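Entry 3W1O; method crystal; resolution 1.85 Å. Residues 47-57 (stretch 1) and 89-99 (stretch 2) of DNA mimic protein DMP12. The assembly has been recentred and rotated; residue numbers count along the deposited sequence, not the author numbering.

Stretch 1, residues 47-57: EYQNRGLWRLV
Stretch 2 (89-99) NSDFSTEPLVK

Both stretches belong to one chain of DNA mimic protein DMP12. Stretch 1 begins inside a helix. Gly52 then takes positive phi (94/13) and makes a Schellman motif: its N donates to Gln49 O at 3.0 Å, and Leu53 N donates to Tyr48 O at 2.9 Å. At these angles a CB would jam against the preceding carbonyl O, so the site calls for glycine. Gly52 is also the N-cap of the next helix, where its O accepts from Leu56 N at 3.1 Å. Leu53 O accepts from Val57 N, also at 3.1 Å.

Stretch 2 starts as loop. Two type I turns follow, Ser90 to Ser93 and Phe92 to Glu95. The first is closed by a weak bond from Ser93 N to Ser90 O, 3.4 Å. In the second, Glu95 N donates to Phe92 O at 3.0 Å. Glu95 (-84/146) is the N-cap of a helix starting at Pro96, and its O accepts from Lys99 N at 2.9 Å.

The register is set by CA pairs: Tyr48 CA to Leu97 CA 9.1 Å, Leu53 CA to Val98 CA 8.3 Å, and Leu56 CA to Ser90 CA 8.4 Å. The contact buries 491 Å² in total.

The Glu95 carboxylate (chi1 m, chi2 t) is the polar centre. OE1 accepts from Tyr48 OH at 2.6 Å and from Arg51 NH1 at 2.9 Å. OE2 accepts from Arg51 NH2 at 2.8 Å, nearly straight at 169°. The two arginine bonds form a salt bridge, with OE2 near the guanidinium plane. Arg51 reaches it with chi1 m, chi2 t and chi3 p. Tyr48 OH donates to Glu95 and also accepts from a water, 2.7 Å from OH to the water O. That water accepts from Leu97 N, 2.9 Å from N to the water O. It thus serves an amide in the first turn of the helix, where no earlier helical carbonyl is available.

Phe92 (chi1 31°, chi2 50°) lies among stretch 1 residues. The edge of Tyr48 (chi1 m) meets its face, with planes at 69° and centroids 5.9 Å apart. Phe92 CD2 lies over one face of the Arg51 guanidinium, 3.7 Å from NH2. At the phenyl edge, CE2 is 3.3 Å from Arg51 O, and CE1 is 3.5 Å from Leu56 CD2. Leu53 CB packs 3.8 Å from Phe92 CZ.

Leu97 (t, p) completes the apolar packing. Its CD2 lies 3.5 Å from Tyr48 CD2 and 4.1 Å from Leu53 CD2. Val98 CG2 is 4.1 Å from Tyr48 CE1 and 4.2 Å from Leu53 CD1.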

ATOM      1  N   GLU A  47      -9.408  -5.165 -11.507  1.00 21.65           N
ATOM      2  CA  GLU A  47     -10.414  -4.108 -11.544  1.00 23.99           C
ATOM      3  C   GLU A  47      -9.752  -2.742 -11.556  1.00 22.14           C
ATOM      4  O   GLU A  47     -10.071  -1.864 -12.359  1.00 23.50           O
ATOM      5  CB  GLU A  47     -11.270  -4.236 -10.270  1.00 23.67           C
ATOM      6  CG  GLU A  47     -12.377  -3.195 -10.116  1.00 30.56           C
ATOM      7  CD  GLU A  47     -13.186  -3.343  -8.799  1.00 36.98           C
ATOM      8  OE1 GLU A  47     -12.892  -4.207  -7.909  1.00 40.01           O
ATOM      9  OE2 GLU A  47     -14.109  -2.531  -8.652  1.00 40.89           O
ATOM     10  N   TYR A  48      -8.843  -2.541 -10.620  1.00 22.55           N
ATOM     11  CA  TYR A  48      -8.154  -1.263 -10.476  1.00 22.76           C
ATOM     12  C   TYR A  48      -7.039  -0.971 -11.463  1.00 22.69           C
ATOM     13  O   TYR A  48      -6.776   0.173 -11.747  1.00 25.37           O
ATOM     14  CB  TYR A  48      -7.713  -1.082  -9.014  1.00 23.34           C
ATOM     15  CG  TYR A  48      -8.942  -0.659  -8.235  1.00 21.11           C
ATOM     16  CD1 TYR A  48      -9.363   0.674  -8.225  1.00 24.55           C
ATOM     17  CD2 TYR A  48      -9.728  -1.607  -7.581  1.00 25.07           C
ATOM     18  CE1 TYR A  48     -10.555   1.050  -7.552  1.00 25.22           C
ATOM     19  CE2 TYR A  48     -10.896  -1.242  -6.900  1.00 25.36           C
ATOM     20  CZ  TYR A  48     -11.293   0.086  -6.900  1.00 26.85           C
ATOM     21  OH  TYR A  48     -12.446   0.436  -6.236  1.00 32.14           O
ATOM     22  N   GLN A  49      -6.402  -1.994 -11.993  1.00 23.60           N
ATOM     23  CA  GLN A  49      -5.497  -1.815 -13.142  1.00 24.32           C
ATOM     24  C   GLN A  49      -6.261  -1.110 -14.268  1.00 25.91           C
ATOM     25  O   GLN A  49      -5.845  -0.061 -14.776  1.00 26.04           O
ATOM     26  CB  GLN A  49      -5.015  -3.195 -13.620  1.00 25.19           C
ATOM     27  CG  GLN A  49      -4.240  -3.149 -14.944  1.00 23.91           C
ATOM     28  CD  GLN A  49      -3.032  -2.178 -14.896  1.00 28.76           C
ATOM     29  OE1 GLN A  49      -2.851  -1.354 -15.792  1.00 32.34           O
ATOM     30  NE2 GLN A  49      -2.226  -2.287 -13.865  1.00 21.90           N
ATOM     31  N   ASN A  50      -7.394  -1.692 -14.643  1.00 26.40           N
ATOM     32  CA  ASN A  50      -8.152  -1.195 -15.798  1.00 28.92           C
ATOM     33  C   ASN A  50      -8.814   0.162 -15.532  1.00 29.99           C
ATOM     34  O   ASN A  50      -9.260   0.847 -16.439  1.00 32.85           O
ATOM     35  CB  ASN A  50      -9.146  -2.275 -16.281  1.00 28.22           C
ATOM     36  CG  ASN A  50      -8.428  -3.537 -16.794  1.00 28.60           C
ATOM     37  OD1 ASN A  50      -7.333  -3.458 -17.352  1.00 30.94           O
ATOM     38  ND2 ASN A  50      -9.035  -4.690 -16.580  1.00 29.28           N
ATOM     39  N   ARG A  51      -8.822   0.582 -14.283  1.00 28.99           N
ATOM     40  CA  ARG A  51      -9.318   1.918 -13.971  1.00 28.56           C
ATOM     41  C   ARG A  51      -8.242   2.943 -13.730  1.00 26.77           C
ATOM     42  O   ARG A  51      -8.520   4.132 -13.510  1.00 26.69           O
ATOM     43  CB  ARG A  51     -10.277   1.817 -12.832  1.00 27.27           C
ATOM     44  CG  ARG A  51     -11.538   1.167 -13.385  1.00 30.64           C
ATOM     45  CD  ARG A  51     -12.631   1.091 -12.372  1.00 30.82           C
ATOM     46  NE  ARG A  51     -12.980   2.442 -11.966  1.00 30.33           N
ATOM     47  CZ  ARG A  51     -13.443   2.718 -10.761  1.00 33.07           C
ATOM     48  NH1 ARG A  51     -13.618   1.702  -9.910  1.00 28.70           N
ATOM     49  NH2 ARG A  51     -13.722   3.976 -10.428  1.00 29.96           N
ATOM     50  N   GLY A  52      -7.008   2.471 -13.747  1.00 25.89           N
ATOM     51  CA  GLY A  52      -5.859   3.365 -13.696  1.00 25.27           C
ATOM     52  C   GLY A  52      -5.271   3.643 -12.314  1.00 23.45           C
ATOM     53  O   GLY A  52      -4.423   4.523 -12.181  1.00 22.06           O
ATOM     54  N   LEU A  53      -5.665   2.860 -11.302  1.00 22.97           N
ATOM     55  CA  LEU A  53      -5.143   3.033  -9.960  1.00 21.60           C
ATOM     56  C   LEU A  53      -3.603   2.826  -9.876  1.00 22.29           C
ATOM     57  O   LEU A  53      -2.884   3.617  -9.250  1.00 23.37           O
ATOM     58  CB  LEU A  53      -5.880   2.136  -8.958  1.00 21.81           C
ATOM     59  CG  LEU A  53      -5.312   2.131  -7.504  1.00 22.40           C
ATOM     60  CD1 LEU A  53      -5.333   3.592  -6.865  1.00 24.97           C
ATOM     61  CD2 LEU A  53      -6.084   1.199  -6.593  1.00 22.66           C
ATOM     62  N   TRP A  54      -3.087   1.757 -10.484  1.00 22.41           N
ATOM     63  CA  TRP A  54      -1.688   1.453 -10.301  1.00 22.23           C
ATOM     64  C   TRP A  54      -0.879   2.434 -11.113  1.00 23.42           C
ATOM     65  O   TRP A  54       0.192   2.886 -10.676  1.00 23.77           O
ATOM     66  CB  TRP A  54      -1.362  -0.005 -10.666  1.00 21.52           C
ATOM     67  CG  TRP A  54      -2.322  -0.969 -10.027  1.00 21.70           C
ATOM     68  CD1 TRP A  54      -3.068  -1.903 -10.667  1.00 21.42           C
ATOM     69  CD2 TRP A  54      -2.684  -1.044  -8.639  1.00 23.00           C
ATOM     70  NE1 TRP A  54      -3.871  -2.579  -9.782  1.00 21.00           N
ATOM     71  CE2 TRP A  54      -3.652  -2.081  -8.521  1.00 22.52           C
ATOM     72  CE3 TRP A  54      -2.267  -0.360  -7.481  1.00 22.83           C
ATOM     73  CZ2 TRP A  54      -4.208  -2.444  -7.310  1.00 23.35           C
ATOM     74  CZ3 TRP A  54      -2.833  -0.735  -6.257  1.00 24.15           C
ATOM     75  CH2 TRP A  54      -3.788  -1.757  -6.189  1.00 21.83           C
ATOM     76  N   ARG A  55      -1.410   2.820 -12.268  1.00 24.19           N
ATOM     77  CA  ARG A  55      -0.762   3.899 -13.036  1.00 26.41           C
ATOM     78  C   ARG A  55      -0.634   5.205 -12.225  1.00 25.71           C
ATOM     79  O   ARG A  55       0.364   5.920 -12.302  1.00 25.05           O
ATOM     80  CB  ARG A  55      -1.559   4.133 -14.340  1.00 26.99           C
ATOM     81  CG  ARG A  55      -1.331   2.992 -15.333  1.00 29.95           C
ATOM     82  CD  ARG A  55      -2.090   3.230 -16.636  1.00 38.37           C
ATOM     83  NE  ARG A  55      -3.275   2.379 -16.732  1.00 38.73           N
ATOM     84  CZ  ARG A  55      -4.506   2.860 -16.781  1.00 42.56           C
ATOM     85  NH1 ARG A  55      -4.679   4.170 -16.753  1.00 45.31           N
ATOM     86  NH2 ARG A  55      -5.568   2.047 -16.865  1.00 44.94           N
ATOM     87  N   LEU A  56      -1.636   5.521 -11.424  1.00 26.78           N
ATOM     88  CA  LEU A  56      -1.576   6.689 -10.573  1.00 28.80           C
ATOM     89  C   LEU A  56      -0.459   6.564  -9.580  1.00 28.86           C
ATOM     90  O   LEU A  56       0.264   7.542  -9.356  1.00 30.28           O
ATOM     91  CB  LEU A  56      -2.900   6.863  -9.820  1.00 29.79           C
ATOM     92  CG  LEU A  56      -3.653   8.167  -9.619  1.00 33.67           C
ATOM     93  CD1 LEU A  56      -3.633   9.136 -10.837  1.00 35.03           C
ATOM     94  CD2 LEU A  56      -5.076   7.764  -9.306  1.00 34.31           C
ATOM     95  N   VAL A  57      -0.336   5.385  -8.953  1.00 28.41           N
ATOM     96  CA  VAL A  57       0.738   5.109  -8.021  1.00 27.87           C
ATOM     97  C   VAL A  57       2.087   5.214  -8.734  1.00 28.34           C
ATOM     98  O   VAL A  57       3.021   5.852  -8.231  1.00 27.89           O
ATOM     99  CB  VAL A  57       0.603   3.732  -7.349  1.00 28.90           C
ATOM    100  CG1 VAL A  57       1.781   3.501  -6.440  1.00 28.81           C
ATOM    101  CG2 VAL A  57      -0.685   3.668  -6.529  1.00 26.10           C
ATOM    102  N   ASN A  89      -6.979  13.007  -4.648  1.00 30.67           N
ATOM    103  CA  ASN A  89      -7.455  13.834  -5.756  1.00 32.38           C
ATOM    104  C   ASN A  89      -7.997  13.067  -6.946  1.00 31.74           C
ATOM    105  O   ASN A  89      -8.403  13.695  -7.927  1.00 32.21           O
ATOM    106  CB  ASN A  89      -6.361  14.838  -6.216  1.00 32.89           C
ATOM    107  CG  ASN A  89      -6.044  15.872  -5.155  1.00 37.90           C
ATOM    108  OD1 ASN A  89      -4.888  16.246  -4.973  1.00 43.20           O
ATOM    109  ND2 ASN A  89      -7.062  16.331  -4.437  1.00 42.18           N
ATOM    110  N   SER A  90      -8.063  11.736  -6.841  1.00 29.51           N
ATOM    111  CA  SER A  90      -8.411  10.869  -7.960  1.00 28.68           C
ATOM    112  C   SER A  90      -9.906  10.714  -8.136  1.00 29.26           C
ATOM    113  O   SER A  90     -10.681  11.110  -7.268  1.00 29.60           O
ATOM    114  CB  SER A  90      -7.809   9.477  -7.785  1.00 28.05           C
ATOM    115  OG  SER A  90      -8.442   8.774  -6.727  1.00 25.86           O
ATOM    116  N   ASP A  91     -10.290  10.075  -9.242  1.00 30.22           N
ATOM    117  CA  ASP A  91     -11.698   9.825  -9.575  1.00 32.58           C
ATOM    118  C   ASP A  91     -12.315   8.680  -8.766  1.00 31.49           C
ATOM    119  O   ASP A  91     -13.517   8.512  -8.773  1.00 32.46           O
ATOM    120  CB  ASP A  91     -11.848   9.553 -11.086  1.00 34.32           C
ATOM    121  CG  ASP A  91     -11.647  10.824 -11.915  1.00 39.83           C
ATOM    122  OD1 ASP A  91     -11.881  11.916 -11.340  1.00 45.68           O
ATOM    123  OD2 ASP A  91     -11.242  10.742 -13.106  1.00 45.37           O
ATOM    124  N   PHE A  92     -11.498   7.919  -8.047  1.00 31.20           N
ATOM    125  CA  PHE A  92     -12.042   6.836  -7.187  1.00 30.45           C
ATOM    126  C   PHE A  92     -11.612   7.069  -5.744  1.00 29.62           C
ATOM    127  O   PHE A  92     -11.443   6.130  -4.975  1.00 29.20           O
ATOM    128  CB  PHE A  92     -11.636   5.408  -7.687  1.00 31.26           C
ATOM    129  CG  PHE A  92     -10.326   5.354  -8.377  1.00 29.53           C
ATOM    130  CD1 PHE A  92      -9.202   5.933  -7.794  1.00 29.46           C
ATOM    131  CD2 PHE A  92     -10.204   4.721  -9.612  1.00 31.73           C
ATOM    132  CE1 PHE A  92      -7.982   5.934  -8.439  1.00 30.87           C
ATOM    133  CE2 PHE A  92      -8.995   4.705 -10.271  1.00 30.03           C
ATOM    134  CZ  PHE A  92      -7.877   5.334  -9.693  1.00 31.01           C
ATOM    135  N   SER A  93     -11.428   8.335  -5.367  1.00 27.78           N
ATOM    136  CA  SER A  93     -10.862   8.632  -4.068  1.00 27.20           C
ATOM    137  C   SER A  93     -11.801   8.230  -2.928  1.00 27.21           C
ATOM    138  O   SER A  93     -11.399   8.244  -1.769  1.00 29.09           O
ATOM    139  CB  SER A  93     -10.582  10.125  -3.950  1.00 27.72           C
ATOM    140  OG  SER A  93     -11.841  10.835  -3.937  1.00 28.66           O
ATOM    141  N   THR A  94     -13.060   7.917  -3.239  1.00 24.52           N
ATOM    142  CA  THR A  94     -13.969   7.486  -2.205  1.00 24.66           C
ATOM    143  C   THR A  94     -14.241   6.003  -2.221  1.00 24.96           C
ATOM    144  O   THR A  94     -15.036   5.515  -1.414  1.00 26.31           O
ATOM    145  CB  THR A  94     -15.330   8.255  -2.249  1.00 24.79           C
ATOM    146  OG1 THR A  94     -16.073   7.888  -3.417  1.00 24.50           O
ATOM    147  CG2 THR A  94     -15.083   9.743  -2.213  1.00 24.63           C
ATOM    148  N   GLU A  95     -13.572   5.253  -3.088  1.00 22.53           N
ATOM    149  CA  GLU A  95     -13.907   3.849  -3.187  1.00 23.19           C
ATOM    150  C   GLU A  95     -13.144   3.107  -2.099  1.00 21.14           C
ATOM    151  O   GLU A  95     -12.074   3.538  -1.690  1.00 20.14           O
ATOM    152  CB  GLU A  95     -13.590   3.361  -4.592  1.00 23.56           C
ATOM    153  CG  GLU A  95     -14.504   4.050  -5.574  1.00 27.16           C
ATOM    154  CD  GLU A  95     -14.324   3.589  -6.980  1.00 31.83           C
ATOM    155  OE1 GLU A  95     -13.632   2.572  -7.190  1.00 31.49           O
ATOM    156  OE2 GLU A  95     -14.872   4.269  -7.895  1.00 32.82           O
ATOM    157  N   PRO A  96     -13.745   2.043  -1.545  1.00 21.55           N
ATOM    158  CA  PRO A  96     -13.127   1.447  -0.343  1.00 20.08           C
ATOM    159  C   PRO A  96     -11.682   1.097  -0.499  1.00 19.78           C
ATOM    160  O   PRO A  96     -10.919   1.412   0.394  1.00 21.09           O
ATOM    161  CB  PRO A  96     -13.967   0.185  -0.094  1.00 20.60           C
ATOM    162  CG  PRO A  96     -15.383   0.630  -0.643  1.00 22.79           C
ATOM    163  CD  PRO A  96     -15.061   1.448  -1.873  1.00 20.80           C
ATOM    164  N   LEU A  97     -11.274   0.427  -1.581  1.00 19.35           N
ATOM    165  CA  LEU A  97      -9.859   0.043  -1.650  1.00 19.69           C
ATOM    166  C   LEU A  97      -8.950   1.279  -1.605  1.00 19.33           C
ATOM    167  O   LEU A  97      -7.883   1.269  -0.963  1.00 18.25           O
ATOM    168  CB  LEU A  97      -9.593  -0.756  -2.940  1.00 21.03           C
ATOM    169  CG  LEU A  97      -8.114  -1.117  -3.206  1.00 21.41           C
ATOM    170  CD1 LEU A  97      -7.641  -2.059  -2.100  1.00 20.90           C
ATOM    171  CD2 LEU A  97      -7.962  -1.787  -4.593  1.00 25.39           C
ATOM    172  N   VAL A  98      -9.343   2.333  -2.316  1.00 18.85           N
ATOM    173  CA  VAL A  98      -8.534   3.533  -2.357  1.00 19.51           C
ATOM    174  C   VAL A  98      -8.519   4.169  -0.977  1.00 19.05           C
ATOM    175  O   VAL A  98      -7.468   4.596  -0.524  1.00 18.20           O
ATOM    176  CB  VAL A  98      -9.016   4.519  -3.455  1.00 20.26           C
ATOM    177  CG1 VAL A  98      -8.112   5.788  -3.487  1.00 20.06           C
ATOM    178  CG2 VAL A  98      -9.008   3.786  -4.844  1.00 23.53           C
ATOM    179  N   LYS A  99      -9.680   4.206  -0.280  1.00 17.81           N
ATOM    180  CA  LYS A  99      -9.716   4.702   1.074  1.00 19.30           C
ATOM    181  C   LYS A  99      -8.814   3.894   1.995  1.00 19.62           C
ATOM    182  O   LYS A  99      -8.178   4.453   2.890  1.00 20.83           O
ATOM    183  CB  LYS A  99     -11.139   4.684   1.666  1.00 18.49           C
ATOM    184  CG  LYS A  99     -12.101   5.738   1.038  1.00 20.39           C
ATOM    185  CD  LYS A  99     -13.555   5.506   1.560  1.00 18.05           C
ATOM    186  CE  LYS A  99     -13.564   5.609   3.100  1.00 20.51           C
ATOM    187  NZ  LYS A  99     -14.962   5.766   3.486  1.00 18.17           N
TER
HETATM  188  O   HOH W   1     -13.015  -0.533  -3.742  1.00 22.49           O